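Local coordinates for protein NDP-rhamnosyltransferase (Saccharopolyspora spinosa, PDB 3TSA) that is an NDP-rhamnosyltransferase of the GT-B glycosyltransferase fold, built from two domains that each hold a parallel beta sheet, at residues A[211-215]-A[282-288]; A[251-256]-A[271-275]. All blocks are in the same frame, centred on the assembly; numbering follows the deposited sequence.

Contact 1 (A[211-215]-A[282-288])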
ATOM      1  N   TRP A 211     -11.766   6.842 -20.203  1.00 26.20           N
ATOM      2  CA  TRP A 211     -13.112   7.366 -20.083  1.00 26.24           C
ATOM      3  C   TRP A 211     -13.397   8.051 -18.741  1.00 27.89           C
ATOM      4  O   TRP A 211     -14.479   8.642 -18.570  1.00 30.00           O
ATOM      5  CB  TRP A 211     -14.129   6.267 -20.366  1.00 25.82           C
ATOM      6  CG  TRP A 211     -14.010   5.080 -19.487  1.00 22.23           C
ATOM      7  CD1 TRP A 211     -13.420   3.901 -19.785  1.00 21.74           C
ATOM      8  CD2 TRP A 211     -14.541   4.932 -18.166  1.00 20.82           C
ATOM      9  NE1 TRP A 211     -13.546   3.008 -18.750  1.00 23.67           N
ATOM     10  CE2 TRP A 211     -14.245   3.610 -17.744  1.00 23.93           C
ATOM     11  CE3 TRP A 211     -15.281   5.758 -17.328  1.00 22.47           C
ATOM     12  CZ2 TRP A 211     -14.601   3.122 -16.482  1.00 23.85           C
ATOM     13  CZ3 TRP A 211     -15.617   5.273 -16.059  1.00 22.44           C
ATOM     14  CH2 TRP A 211     -15.250   3.982 -15.654  1.00 23.80           C
ATOM     15  N   GLY A 212     -12.430   7.985 -17.815  1.00 25.48           N
ATOM     16  CA  GLY A 212     -12.598   8.485 -16.440  1.00 26.43           C
ATOM     17  C   GLY A 212     -12.130   9.886 -16.235  1.00 26.14           C
ATOM     18  O   GLY A 212     -12.205  10.396 -15.091  1.00 27.11           O
ATOM     19  N   ALA A 213     -11.622  10.515 -17.303  1.00 25.11           N
ATOM     20  CA  ALA A 213     -11.024  11.855 -17.150  1.00 27.38           C
ATOM     21  C   ALA A 213     -12.085  12.951 -17.112  1.00 26.92           C
ATOM     22  O   ALA A 213     -11.945  13.965 -16.410  1.00 27.93           O
ATOM     23  CB  ALA A 213      -9.990  12.136 -18.311  1.00 26.58           C
ATOM     24  N   ALA A 214     -13.166  12.738 -17.878  1.00 25.20           N
ATOM     25  CA  ALA A 214     -14.139  13.797 -18.066  1.00 26.14           C
ATOM     26  C   ALA A 214     -15.515  13.149 -18.220  1.00 24.32           C
ATOM     27  O   ALA A 214     -15.636  12.010 -18.680  1.00 22.66           O
ATOM     28  CB  ALA A 214     -13.797  14.566 -19.342  1.00 25.57           C
ATOM     29  N   ARG A 215     -16.551  13.890 -17.833  1.00 26.21           N
ATOM     30  CA  ARG A 215     -17.895  13.467 -18.197  1.00 26.58           C
ATOM     31  C   ARG A 215     -18.194  13.717 -19.702  1.00 25.94           C
ATOM     32  O   ARG A 215     -17.379  14.258 -20.482  1.00 23.01           O
ATOM     33  CB  ARG A 215     -18.941  14.161 -17.321  1.00 29.08           C
ATOM     34  CG  ARG A 215     -19.033  15.666 -17.591  1.00 30.64           C
ATOM     35  CD  ARG A 215     -20.348  16.278 -17.041  1.00 34.41           C
ATOM     36  NE  ARG A 215     -21.532  15.853 -17.821  1.00 36.40           N
ATOM     37  CZ  ARG A 215     -22.807  16.155 -17.491  1.00 37.01           C
ATOM     38  NH1 ARG A 215     -23.066  16.913 -16.410  1.00 34.36           N
ATOM     39  NH2 ARG A 215     -23.835  15.724 -18.248  1.00 26.98           N
ATOM     40  N   LEU A 282     -11.024   6.724  -8.972  1.00 20.55           N
ATOM     41  CA  LEU A 282     -10.360   7.145 -10.208  1.00 18.19           C
ATOM     42  C   LEU A 282     -11.317   7.824 -11.201  1.00 20.06           C
ATOM     43  O   LEU A 282     -10.877   8.649 -12.021  1.00 20.91           O
ATOM     44  CB  LEU A 282      -9.668   5.934 -10.850  1.00 18.59           C
ATOM     45  CG  LEU A 282      -8.546   5.330  -9.990  1.00 18.94           C
ATOM     46  CD1 LEU A 282      -7.915   4.088 -10.635  1.00 19.21           C
ATOM     47  CD2 LEU A 282      -7.484   6.461  -9.744  1.00 19.09           C
ATOM     48  N   PHE A 283     -12.617   7.551 -11.117  1.00 16.27           N
ATOM     49  CA  PHE A 283     -13.559   8.107 -12.103  1.00 16.38           C
ATOM     50  C   PHE A 283     -14.836   8.672 -11.501  1.00 15.58           C
ATOM     51  O   PHE A 283     -15.670   9.275 -12.194  1.00 15.39           O
ATOM     52  CB  PHE A 283     -13.944   7.041 -13.121  1.00 16.56           C
ATOM     53  CG  PHE A 283     -14.735   5.891 -12.527  1.00 14.90           C
ATOM     54  CD1 PHE A 283     -16.107   5.965 -12.394  1.00 14.90           C
ATOM     55  CD2 PHE A 283     -14.090   4.724 -12.164  1.00 15.39           C
ATOM     56  CE1 PHE A 283     -16.835   4.866 -11.890  1.00 14.00           C
ATOM     57  CE2 PHE A 283     -14.775   3.659 -11.640  1.00 15.41           C
ATOM     58  CZ  PHE A 283     -16.175   3.740 -11.477  1.00 16.86           C
ATOM     59  N   LEU A 284     -15.031   8.475 -10.208  1.00 17.14           N
ATOM     60  CA  LEU A 284     -16.293   8.864  -9.648  1.00 17.15           C
ATOM     61  C   LEU A 284     -16.620  10.369  -9.757  1.00 16.52           C
ATOM     62  O   LEU A 284     -17.804  10.755  -9.833  1.00 15.79           O
ATOM     63  CB  LEU A 284     -16.417   8.327  -8.218  1.00 17.34           C
ATOM     64  CG  LEU A 284     -17.828   8.057  -7.747  1.00 17.91           C
ATOM     65  CD1 LEU A 284     -18.753   7.113  -8.611  1.00 17.50           C
ATOM     66  CD2 LEU A 284     -17.784   7.554  -6.304  1.00 17.52           C
ATOM     67  N   ARG A 285     -15.617  11.248  -9.776  1.00 18.12           N
ATOM     68  CA  ARG A 285     -15.916  12.667  -9.938  1.00 19.48           C
ATOM     69  C   ARG A 285     -16.679  13.004 -11.239  1.00 19.62           C
ATOM     70  O   ARG A 285     -17.316  14.075 -11.355  1.00 21.29           O
ATOM     71  CB  ARG A 285     -14.601  13.441  -9.882  1.00 18.67           C
ATOM     72  CG  ARG A 285     -14.040  13.449  -8.507  1.00 25.63           C
ATOM     73  CD  ARG A 285     -12.610  14.099  -8.628  1.00 26.00           C
ATOM     74  NE  ARG A 285     -11.826  14.067  -7.366  1.00 31.26           N
ATOM     75  CZ  ARG A 285     -11.179  12.999  -6.864  1.00 34.68           C
ATOM     76  NH1 ARG A 285     -11.214  11.811  -7.460  1.00 26.30           N
ATOM     77  NH2 ARG A 285     -10.501  13.093  -5.690  1.00 33.28           N
ATOM     78  N   THR A 286     -16.626  12.119 -12.227  1.00 18.46           N
ATOM     79  CA  THR A 286     -17.358  12.373 -13.450  1.00 17.46           C
ATOM     80  C   THR A 286     -18.776  11.804 -13.386  1.00 17.83           C
ATOM     81  O   THR A 286     -19.467  11.765 -14.433  1.00 20.67           O
ATOM     82  CB  THR A 286     -16.732  11.667 -14.665  1.00 18.21           C
ATOM     83  OG1 THR A 286     -16.859  10.255 -14.520  1.00 16.57           O
ATOM     84  CG2 THR A 286     -15.237  12.021 -14.779  1.00 19.10           C
ATOM     85  N   CYS A 287     -19.211  11.361 -12.218  1.00 16.07           N
ATOM     86  CA  CYS A 287     -20.594  10.735 -12.125  1.00 14.86           C
ATOM     87  C   CYS A 287     -21.531  11.639 -11.375  1.00 15.62           C
ATOM     88  O   CYS A 287     -21.075  12.374 -10.429  1.00 15.65           O
ATOM     89  CB  CYS A 287     -20.511   9.440 -11.356  1.00 15.19           C
ATOM     90  SG  CYS A 287     -19.578   8.149 -12.248  1.00 18.25           S
ATOM     91  N   GLU A 288     -22.842  11.608 -11.723  1.00 12.51           N
ATOM     92  CA  GLU A 288     -23.730  12.523 -10.999  1.00 13.43           C
ATOM     93  C   GLU A 288     -24.517  11.769  -9.891  1.00 13.66           C
ATOM     94  O   GLU A 288     -25.209  12.411  -9.119  1.00 15.01           O
ATOM     95  CB  GLU A 288     -24.781  13.105 -11.984  1.00 13.55           C
ATOM     96  CG  GLU A 288     -24.145  14.162 -12.899  1.00 15.04           C
ATOM     97  CD  GLU A 288     -25.207  14.715 -13.818  1.00 20.98           C
ATOM     98  OE1 GLU A 288     -26.107  15.400 -13.314  1.00 19.34           O
ATOM     99  OE2 GLU A 288     -25.208  14.377 -14.991  1.00 18.59           O
TER
HETATM  100  O   HOH W   1     -25.763  17.688 -15.259  1.00 28.55           O
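Trp211 brings the CZ3–CH2 corner of its indole over one face of the Phe283 ring, where two loops meet beside the parallel sheet of the C-terminal half of this GT-B fold. Trp211 CH2 stands 3.6 Å above the plane of the Phe283 ring, over its centre, and Trp211 CZ3 comes to 3.7 Å from Phe283 CG, with the two ring planes inclined by 56°. A chi1 of 58°, with Trp211 CG between the backbone N and carbonyl carbon, turns the ring end toward Phe283. Gly212 CA packs on Phe283 CB at 3.9 Å, and the Gly212 carbonyl oxygen faces the methyl of Thr286. That methyl, CG2, packs against the carbonyl carbons of Ala213 and Ala214, while the hydroxyl turns back to its own loop: Thr286 OG1 donates to Phe283 O at 2.8 Å, an acceptor shared with Thr286 N, and also meets Arg220. Ala213 packs on Ala112 of the second subunit. Arg215 ends the run, bent at chi3. Glu288 OE2, paired mainly with Arg219, lies well out of the Arg215 guanidinium plane, so the long Arg215 NH1–Glu288 OE2 bridge of 3.6 Å is purely electrostatic; a water in that plane accepts from Arg215 NH1 and donates weakly to Glu288 OE1.

Contact 2 (A[251-256]-A[271-275]); sequences VEAVIA and NARIA
Ala253 and Ile255 each use both backbone N and O toward segment 271-275, in a ladder of four bonds that pairs strands 251-256 and 272-274 in parallel, their short axes 4.7 Å apart at closest approach. Ala253 N donates to Asn271 O at 2.8 Å and Ala253 O accepts from Arg273 N; Ile255 N donates to Arg273 O at 2.7 Å, and Ile255 O receives Ala275 N. At the N-terminal end of this ladder the Asn271 side chain adds a fifth bond. With chi1 at 60°, its amide reaches back so that Asn271 ND2 donates to Val251 O at 2.9 Å, approaching tilted 35° from the carbonyl plane; the same nitrogen also donates to Thr246 O. On the face of Val254 and Arg273, Glu252 OE2 has its main partner in Arg220, and a water donates to it and accepts from Arg273 NE at 2.6 Å, in the guanidinium plane. Apolar contacts flank the ladder on both faces: Ile255 CD1 lies 3.9 Å from Ala272 CB on one, and Val254 CG1 meets Ala275 CB on the other. Strand 272-274 is the outermost of the C-terminal parallel sheet within this chain. On its inner side, strand 251-256 bonds through Glu252, Val254 and Ala256 to strand 219-224, while helix 236-246 covers the face bearing Ala253, Ile255 and Ala272.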
ATOM      1  N   VAL A 251     -29.292   8.541 -19.523  1.00 14.72           N
ATOM      2  CA  VAL A 251     -28.330   7.936 -18.585  1.00 15.08           C
ATOM      3  C   VAL A 251     -27.301   7.065 -19.266  1.00 16.60           C
ATOM      4  O   VAL A 251     -27.623   6.324 -20.240  1.00 16.85           O
ATOM      5  CB  VAL A 251     -29.063   7.099 -17.421  1.00 15.32           C
ATOM      6  CG1 VAL A 251     -28.047   6.168 -16.679  1.00 14.94           C
ATOM      7  CG2 VAL A 251     -29.818   8.014 -16.490  1.00 14.12           C
ATOM      8  N   GLU A 252     -26.048   7.196 -18.825  1.00 16.60           N
ATOM      9  CA  GLU A 252     -25.012   6.247 -19.114  1.00 18.30           C
ATOM     10  C   GLU A 252     -24.694   5.551 -17.784  1.00 18.02           C
ATOM     11  O   GLU A 252     -24.284   6.205 -16.892  1.00 17.27           O
ATOM     12  CB  GLU A 252     -23.750   7.033 -19.530  1.00 20.55           C
ATOM     13  CG  GLU A 252     -22.646   6.107 -19.854  1.00 24.89           C
ATOM     14  CD  GLU A 252     -21.462   6.858 -20.430  1.00 35.64           C
ATOM     15  OE1 GLU A 252     -21.638   7.449 -21.562  1.00 31.57           O
ATOM     16  OE2 GLU A 252     -20.398   6.847 -19.754  1.00 32.00           O
ATOM     17  N   ALA A 253     -24.823   4.238 -17.724  1.00 18.48           N
ATOM     18  CA  ALA A 253     -24.581   3.438 -16.483  1.00 19.38           C
ATOM     19  C   ALA A 253     -23.156   2.923 -16.449  1.00 19.42           C
ATOM     20  O   ALA A 253     -22.716   2.308 -17.417  1.00 20.82           O
ATOM     21  CB  ALA A 253     -25.586   2.264 -16.424  1.00 19.86           C
ATOM     22  N   VAL A 254     -22.350   3.251 -15.428  1.00 18.62           N
ATOM     23  CA  VAL A 254     -21.007   2.651 -15.330  1.00 16.87           C
ATOM     24  C   VAL A 254     -21.127   1.595 -14.263  1.00 17.11           C
ATOM     25  O   VAL A 254     -21.460   1.923 -13.128  1.00 15.10           O
ATOM     26  CB  VAL A 254     -19.866   3.689 -14.951  1.00 18.26           C
ATOM     27  CG1 VAL A 254     -18.525   2.993 -14.650  1.00 19.01           C
ATOM     28  CG2 VAL A 254     -19.683   4.737 -16.053  1.00 18.65           C
ATOM     29  N   ILE A 255     -20.891   0.332 -14.621  1.00 16.27           N
ATOM     30  CA  ILE A 255     -21.217  -0.774 -13.678  1.00 16.46           C
ATOM     31  C   ILE A 255     -19.926  -1.324 -13.114  1.00 18.22           C
ATOM     32  O   ILE A 255     -19.035  -1.821 -13.853  1.00 16.81           O
ATOM     33  CB  ILE A 255     -22.040  -1.904 -14.350  1.00 16.63           C
ATOM     34  CG1 ILE A 255     -23.400  -1.402 -14.790  1.00 17.82           C
ATOM     35  CG2 ILE A 255     -22.353  -2.989 -13.353  1.00 15.94           C
ATOM     36  CD1 ILE A 255     -23.992  -2.204 -15.958  1.00 21.51           C
ATOM     37  N   ALA A 256     -19.794  -1.186 -11.784  1.00 16.97           N
ATOM     38  CA  ALA A 256     -18.577  -1.568 -11.053  1.00 18.60           C
ATOM     39  C   ALA A 256     -18.910  -2.725 -10.083  1.00 20.18           C
ATOM     40  O   ALA A 256     -19.425  -2.471  -8.976  1.00 21.46           O
ATOM     41  CB  ALA A 256     -17.977  -0.343 -10.295  1.00 19.15           C
ATOM     42  N   ASN A 271     -26.071   1.709 -23.513  1.00 28.76           N
ATOM     43  CA  ASN A 271     -25.784   2.831 -22.544  1.00 26.54           C
ATOM     44  C   ASN A 271     -25.250   2.327 -21.171  1.00 27.04           C
ATOM     45  O   ASN A 271     -25.417   3.009 -20.155  1.00 26.44           O
ATOM     46  CB  ASN A 271     -26.976   3.774 -22.326  1.00 25.49           C
ATOM     47  CG  ASN A 271     -28.222   3.085 -21.763  1.00 25.85           C
ATOM     48  OD1 ASN A 271     -28.448   1.887 -21.986  1.00 26.85           O
ATOM     49  ND2 ASN A 271     -29.033   3.848 -20.978  1.00 25.51           N
ATOM     50  N   ALA A 272     -24.632   1.149 -21.182  1.00 26.99           N
ATOM     51  CA  ALA A 272     -23.946   0.596 -20.033  1.00 25.12           C
ATOM     52  C   ALA A 272     -22.491   0.293 -20.326  1.00 26.78           C
ATOM     53  O   ALA A 272     -22.167  -0.133 -21.429  1.00 26.98           O
ATOM     54  CB  ALA A 272     -24.682  -0.671 -19.508  1.00 25.48           C
ATOM     55  N   ARG A 273     -21.609   0.481 -19.348  1.00 23.78           N
ATOM     56  CA  ARG A 273     -20.237   0.045 -19.472  1.00 25.78           C
ATOM     57  C   ARG A 273     -19.890  -0.781 -18.242  1.00 26.71           C
ATOM     58  O   ARG A 273     -20.261  -0.378 -17.152  1.00 25.77           O
ATOM     59  CB  ARG A 273     -19.347   1.237 -19.469  1.00 26.36           C
ATOM     60  CG  ARG A 273     -17.851   0.861 -19.307  1.00 30.80           C
ATOM     61  CD  ARG A 273     -16.995   2.100 -19.147  1.00 32.53           C
ATOM     62  NE  ARG A 273     -16.996   2.817 -20.395  1.00 35.67           N
ATOM     63  CZ  ARG A 273     -16.183   2.536 -21.423  1.00 36.69           C
ATOM     64  NH1 ARG A 273     -15.276   1.560 -21.337  1.00 29.73           N
ATOM     65  NH2 ARG A 273     -16.275   3.252 -22.542  1.00 38.84           N
ATOM     66  N   ILE A 274     -19.240  -1.937 -18.431  1.00 27.34           N
ATOM     67  CA  ILE A 274     -18.718  -2.746 -17.340  1.00 27.91           C
ATOM     68  C   ILE A 274     -17.317  -2.269 -17.030  1.00 27.61           C
ATOM     69  O   ILE A 274     -16.437  -2.344 -17.894  1.00 29.02           O
ATOM     70  CB  ILE A 274     -18.760  -4.292 -17.631  1.00 29.03           C
ATOM     71  CG1 ILE A 274     -20.201  -4.787 -18.029  1.00 31.16           C
ATOM     72  CG2 ILE A 274     -18.192  -5.034 -16.407  1.00 26.73           C
ATOM     73  CD1 ILE A 274     -20.341  -6.307 -18.529  1.00 30.24           C
ATOM     74  N   ALA A 275     -17.100  -1.702 -15.839  1.00 25.32           N
ATOM     75  CA  ALA A 275     -15.756  -1.185 -15.463  1.00 25.28           C
ATOM     76  C   ALA A 275     -14.840  -2.352 -15.130  1.00 25.87           C
ATOM     77  O   ALA A 275     -15.229  -3.295 -14.415  1.00 26.78           O
ATOM     78  CB  ALA A 275     -15.817  -0.171 -14.288  1.00 24.38           C
TER
HETATM   79  O   HOH W   2     -18.731   4.715 -20.125  1.00 35.70           O
HETATM   80  O   HOH W   3     -17.723  -4.210 -13.255  1.00 23.11           O

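In the fold
Contact 2 is regular sheet pairing at the edge of the C-terminal sheet, whereas contact 1 joins two irregular loops, one leading into strand 219-224 and the other into strand 289-292. Backbone hydrogen bonds carry contact 2; contact 1 relies on ring and methyl packing, with charges at its outer end. Contact 2 is the more buried and contact 1 the more exposed, and their centres lie about 12 Å apart. They meet on the sheet face carrying Val254 and Arg273: Val254 CG1 touches both Trp211 CH2 (3.6 Å) and Phe283 CE1 (3.7 Å), and Arg273 makes a cation-pi contact with Trp211. Arg220 in strand 219-224 is a further tie, hydrogen-bonded to Thr286 and salt-bridged to Glu252.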